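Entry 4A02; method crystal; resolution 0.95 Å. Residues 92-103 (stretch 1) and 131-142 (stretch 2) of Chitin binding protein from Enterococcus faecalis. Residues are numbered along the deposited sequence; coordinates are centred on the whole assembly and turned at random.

Stretch 1 92-103: DYYITKNGWNPN
Stretch 2, residues 131-142: TINIPTDRKGYH

Two segments of one chain, 92-103 and 131-142, bury 700 Å² between them, apolar between the strands, mainly polar around the turns, with an aromatic and proline contact at Tyr141. Stretch 1 is a strand through Thr96, followed by a type II turn from Lys97 to Trp100 (Trp100 N to Lys97 O, 3.2 Å) in which Gly99 takes phi/psi 92/-2. Stretch 2 is a strand through Ile134, a type I turn from Pro135 to Arg138 (Arg138 N to Pro135 O, 3.1 Å), and a corner at Tyr141. The two strand segments run in the same general direction. In register, Tyr93 CA lies 7.9 Å from Ile132 CA. Thr96 CA lies 5.7 Å from His142 CA. Asn98 CA lies 6.1 Å from Arg138 CA. Pro102 CA lies 7.8 Å from Tyr141 CA. No hydrogen bond joins backbone to backbone across the stretches.

Ile132 (p, t) points toward stretch 1 and lays CG2 over one face of the Tyr93 ring (chi1 m, chi2 85°), 3.7 Å from Tyr93 CD1, a CH-pi contact 19° off the ring normal. Ile134 (m, m) brings CD1 to 4.2 Å from CD1 of Ile95 (t, t), and Pro135 sets CD 4.1 Å from Ile95 CG2, so Ile95 meets apolar surface at both residues. At the turn, Asp137 (p) offers its backbone O to Asn98 ND2 at 2.9 Å and its OD1 to Arg138 NH1 in a 2.8 Å salt bridge; a water accepts from Asn98 N and donates to Asp137 OD2.

Arg138 (m, m, t, chi4 -82°) turns its guanidinium edge to the end of strand 1. Arg138 NE donates to Thr96 O at 2.7 Å, nearly straight at 166°, while Arg138 NH2 adds weak bonds to Thr96 O at 3.2 Å and Ile95 O at 3.5 Å, placing a cationic group against two carbonyls. Lys139 N donates to Asn98 OD1 at 3.2 Å, so the Asn98 amide (chi1 m, chi2 -20°) grips the end of the turn, its nitrogen on Asp137 O and its oxygen on Lys139 N just after it.

Gly140 (87/-164) leads into Tyr141 (t, chi2 27°), whose O accepts from Trp100 NE1 at 2.8 Å. The Trp100 side chain (p, chi2 -76°) also directs an edge at the Tyr141 face, with CH2 3.7 Å from Tyr141 CE2 and six-membered ring planes at 66°; Pro102 CB lies 3.7 Å from Tyr141 CD2. His142 (m, chi2 -75°) bonds through both ring nitrogens: ND1 pairs with OG1 of Thr96 (p) at 2.7 Å, and NE2 donates to Asn98 OD1 at 2.9 Å, making that oxygen a shared acceptor with Lys139 N.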

# COMPACT_ATOMS: atom_id res chain seq x y z
N ASP A 92 8.28 -4.66 2.48
CA ASP A 92 7.44 -5.66 3.12
C ASP A 92 6.03 -5.60 2.57
O ASP A 92 5.53 -4.52 2.27
CB ASP A 92 7.38 -5.46 4.64
CG ASP A 92 8.72 -5.66 5.30
OD1 ASP A 92 9.17 -6.81 5.34
OD2 ASP A 92 9.26 -4.68 5.78
N TYR A 93 5.39 -6.76 2.48
CA TYR A 93 4.04 -6.85 1.94
C TYR A 93 3.19 -7.75 2.79
O TYR A 93 3.62 -8.84 3.20
CB TYR A 93 4.07 -7.38 0.51
CG TYR A 93 4.81 -6.51 -0.46
CD1 TYR A 93 6.20 -6.59 -0.61
CD2 TYR A 93 4.16 -5.55 -1.21
CE1 TYR A 93 6.86 -5.78 -1.49
CE2 TYR A 93 4.83 -4.75 -2.09
CZ TYR A 93 6.19 -4.86 -2.25
OH TYR A 93 6.78 -4.01 -3.15
N TYR A 94 1.96 -7.30 3.02
CA TYR A 94 0.93 -7.98 3.78
C TYR A 94 -0.34 -8.05 2.98
O TYR A 94 -0.56 -7.17 2.12
CB TYR A 94 0.67 -7.21 5.10
CG TYR A 94 1.87 -6.91 5.93
CD1 TYR A 94 2.70 -5.81 5.61
CD2 TYR A 94 2.23 -7.66 7.03
CE1 TYR A 94 3.81 -5.50 6.36
CE2 TYR A 94 3.38 -7.35 7.78
CZ TYR A 94 4.16 -6.24 7.40
OH TYR A 94 5.29 -5.96 8.16
N ILE A 95 -1.24 -8.99 3.26
CA ILE A 95 -2.53 -9.01 2.62
C ILE A 95 -3.58 -9.47 3.63
O ILE A 95 -3.34 -10.38 4.45
CB ILE A 95 -2.56 -9.85 1.34
CG1 ILE A 95 -3.84 -9.63 0.55
CG2 ILE A 95 -2.32 -11.32 1.61
CD1 ILE A 95 -3.82 -10.29 -0.81
N THR A 96 -4.76 -8.87 3.57
CA THR A 96 -5.87 -9.28 4.39
C THR A 96 -6.17 -10.76 4.23
O THR A 96 -6.00 -11.34 3.15
CB THR A 96 -7.14 -8.46 4.03
OG1 THR A 96 -7.26 -8.37 2.61
CG2 THR A 96 -7.08 -7.06 4.59
N LYS A 97 -6.63 -11.37 5.31
CA LYS A 97 -7.16 -12.73 5.33
C LYS A 97 -8.56 -12.75 4.75
O LYS A 97 -9.35 -11.82 4.92
CB LYS A 97 -7.18 -13.24 6.78
CG LYS A 97 -5.83 -13.24 7.42
CD LYS A 97 -5.91 -13.42 8.92
CE LYS A 97 -5.77 -14.75 9.24
NZ LYS A 97 -4.42 -15.24 9.52
N ASN A 98 -8.92 -13.89 4.11
CA ASN A 98 -10.32 -14.06 3.75
C ASN A 98 -11.19 -13.87 4.97
O ASN A 98 -10.89 -14.37 6.06
CB ASN A 98 -10.58 -15.46 3.17
CG ASN A 98 -10.15 -15.67 1.76
OD1 ASN A 98 -9.96 -14.71 0.97
ND2 ASN A 98 -10.04 -16.92 1.39
N GLY A 99 -12.30 -13.16 4.79
CA GLY A 99 -13.26 -12.91 5.87
C GLY A 99 -13.05 -11.67 6.66
O GLY A 99 -13.84 -11.36 7.54
N TRP A 100 -11.99 -10.89 6.37
CA TRP A 100 -11.84 -9.59 6.93
C TRP A 100 -13.07 -8.75 6.60
O TRP A 100 -13.75 -8.96 5.60
CB TRP A 100 -10.54 -8.93 6.45
CG TRP A 100 -10.63 -8.42 5.03
CD1 TRP A 100 -10.60 -9.15 3.87
CD2 TRP A 100 -10.80 -7.05 4.64
NE1 TRP A 100 -10.77 -8.33 2.79
CE2 TRP A 100 -10.86 -7.03 3.23
CE3 TRP A 100 -10.90 -5.84 5.33
CZ2 TRP A 100 -11.02 -5.85 2.51
CZ3 TRP A 100 -11.04 -4.66 4.61
CH2 TRP A 100 -11.09 -4.69 3.22
N ASN A 101 -13.34 -7.76 7.46
CA ASN A 101 -14.59 -7.00 7.33
C ASN A 101 -14.34 -5.71 6.53
O ASN A 101 -13.66 -4.80 7.04
CB ASN A 101 -15.14 -6.68 8.72
CG ASN A 101 -16.53 -6.16 8.64
OD1 ASN A 101 -16.87 -5.37 7.77
ND2 ASN A 101 -17.34 -6.55 9.61
N PRO A 102 -14.87 -5.60 5.32
CA PRO A 102 -14.58 -4.46 4.48
C PRO A 102 -15.31 -3.20 4.87
O PRO A 102 -15.14 -2.17 4.22
CB PRO A 102 -15.00 -4.95 3.09
CG PRO A 102 -16.19 -5.84 3.41
CD PRO A 102 -15.74 -6.57 4.63
N ASN A 103 -16.15 -3.27 5.91
CA ASN A 103 -16.89 -2.16 6.47
C ASN A 103 -16.40 -1.72 7.83
O ASN A 103 -17.10 -0.95 8.50
CB ASN A 103 -18.39 -2.47 6.48
CG ASN A 103 -18.90 -2.66 5.09
OD1 ASN A 103 -18.85 -1.73 4.28
ND2 ASN A 103 -19.43 -3.85 4.74
N THR A 131 8.11 -8.98 -7.35
CA THR A 131 7.09 -9.98 -7.48
C THR A 131 6.78 -10.58 -6.12
O THR A 131 7.73 -10.98 -5.44
CB THR A 131 7.52 -11.09 -8.47
OG1 THR A 131 7.87 -10.44 -9.72
CG2 THR A 131 6.44 -12.13 -8.63
N ILE A 132 5.52 -10.64 -5.76
CA ILE A 132 5.08 -11.22 -4.50
C ILE A 132 4.08 -12.32 -4.77
O ILE A 132 3.36 -12.31 -5.78
CB ILE A 132 4.52 -10.13 -3.55
CG1 ILE A 132 3.20 -9.55 -4.08
CG2 ILE A 132 5.56 -9.09 -3.27
CD1 ILE A 132 2.58 -8.56 -3.11
N ASN A 133 3.95 -13.28 -3.86
CA ASN A 133 3.06 -14.39 -4.02
C ASN A 133 1.77 -14.16 -3.30
O ASN A 133 1.70 -14.13 -2.07
CB ASN A 133 3.69 -15.71 -3.58
CG ASN A 133 4.85 -16.07 -4.47
OD1 ASN A 133 4.72 -15.99 -5.69
ND2 ASN A 133 5.91 -16.49 -3.83
N ILE A 134 0.67 -13.99 -4.04
CA ILE A 134 -0.65 -13.87 -3.47
C ILE A 134 -1.12 -15.26 -3.07
O ILE A 134 -1.21 -16.15 -3.94
CB ILE A 134 -1.62 -13.20 -4.44
CG1 ILE A 134 -1.12 -11.84 -4.88
CG2 ILE A 134 -3.03 -13.17 -3.87
CD1 ILE A 134 -0.90 -10.83 -3.77
N PRO A 135 -1.44 -15.51 -1.80
CA PRO A 135 -1.82 -16.88 -1.39
C PRO A 135 -2.98 -17.39 -2.17
O PRO A 135 -3.94 -16.69 -2.48
CB PRO A 135 -2.10 -16.73 0.10
CG PRO A 135 -1.28 -15.53 0.53
CD PRO A 135 -1.37 -14.59 -0.64
N THR A 136 -2.93 -18.69 -2.49
CA THR A 136 -3.90 -19.28 -3.36
C THR A 136 -5.30 -19.42 -2.78
O THR A 136 -6.21 -19.66 -3.56
CB THR A 136 -3.38 -20.63 -3.92
OG1 THR A 136 -3.14 -21.47 -2.86
CG2 THR A 136 -2.11 -20.37 -4.68
N ASP A 137 -5.49 -19.27 -1.48
CA ASP A 137 -6.80 -19.31 -0.91
C ASP A 137 -7.56 -18.02 -1.16
O ASP A 137 -8.78 -18.00 -0.98
CB ASP A 137 -6.81 -19.58 0.61
CG ASP A 137 -6.21 -18.50 1.44
OD1 ASP A 137 -5.38 -17.71 0.96
OD2 ASP A 137 -6.57 -18.45 2.67
N ARG A 138 -6.90 -16.92 -1.50
CA ARG A 138 -7.58 -15.63 -1.43
C ARG A 138 -8.60 -15.48 -2.55
O ARG A 138 -8.35 -15.82 -3.70
CB ARG A 138 -6.57 -14.48 -1.49
CG ARG A 138 -5.63 -14.43 -0.33
CD ARG A 138 -6.33 -14.43 1.00
NE ARG A 138 -5.55 -13.84 2.10
CZ ARG A 138 -4.62 -14.44 2.79
NH1 ARG A 138 -4.29 -15.71 2.60
NH2 ARG A 138 -3.97 -13.73 3.71
N LYS A 139 -9.71 -14.85 -2.22
CA LYS A 139 -10.77 -14.54 -3.17
C LYS A 139 -11.50 -13.30 -2.70
O LYS A 139 -11.68 -13.11 -1.48
CB LYS A 139 -11.74 -15.69 -3.35
CG LYS A 139 -12.63 -15.61 -4.54
CD LYS A 139 -13.41 -16.81 -4.84
CE LYS A 139 -14.33 -16.69 -6.03
NZ LYS A 139 -15.36 -17.80 -6.00
N GLY A 140 -11.94 -12.50 -3.65
CA GLY A 140 -12.79 -11.34 -3.36
C GLY A 140 -11.97 -10.10 -3.03
O GLY A 140 -10.80 -9.99 -3.33
N TYR A 141 -12.66 -9.12 -2.44
CA TYR A 141 -12.03 -7.86 -2.08
C TYR A 141 -10.99 -8.08 -1.00
O TYR A 141 -11.33 -8.64 0.07
CB TYR A 141 -13.09 -6.88 -1.62
CG TYR A 141 -12.61 -5.53 -1.13
CD1 TYR A 141 -11.43 -4.95 -1.57
CD2 TYR A 141 -13.38 -4.82 -0.22
CE1 TYR A 141 -11.00 -3.72 -1.10
CE2 TYR A 141 -13.00 -3.57 0.22
CZ TYR A 141 -11.81 -3.02 -0.21
OH TYR A 141 -11.46 -1.75 0.22
N HIS A 142 -9.77 -7.61 -1.23
CA HIS A 142 -8.67 -7.67 -0.31
C HIS A 142 -7.90 -6.37 -0.35
O HIS A 142 -7.99 -5.59 -1.30
CB HIS A 142 -7.72 -8.85 -0.64
CG HIS A 142 -8.32 -10.15 -0.16
ND1 HIS A 142 -8.29 -10.43 1.20
CD2 HIS A 142 -9.03 -11.11 -0.80
CE1 HIS A 142 -8.92 -11.55 1.33
NE2 HIS A 142 -9.39 -12.00 0.17
O HOH W 1 -7.18 -16.11 4.22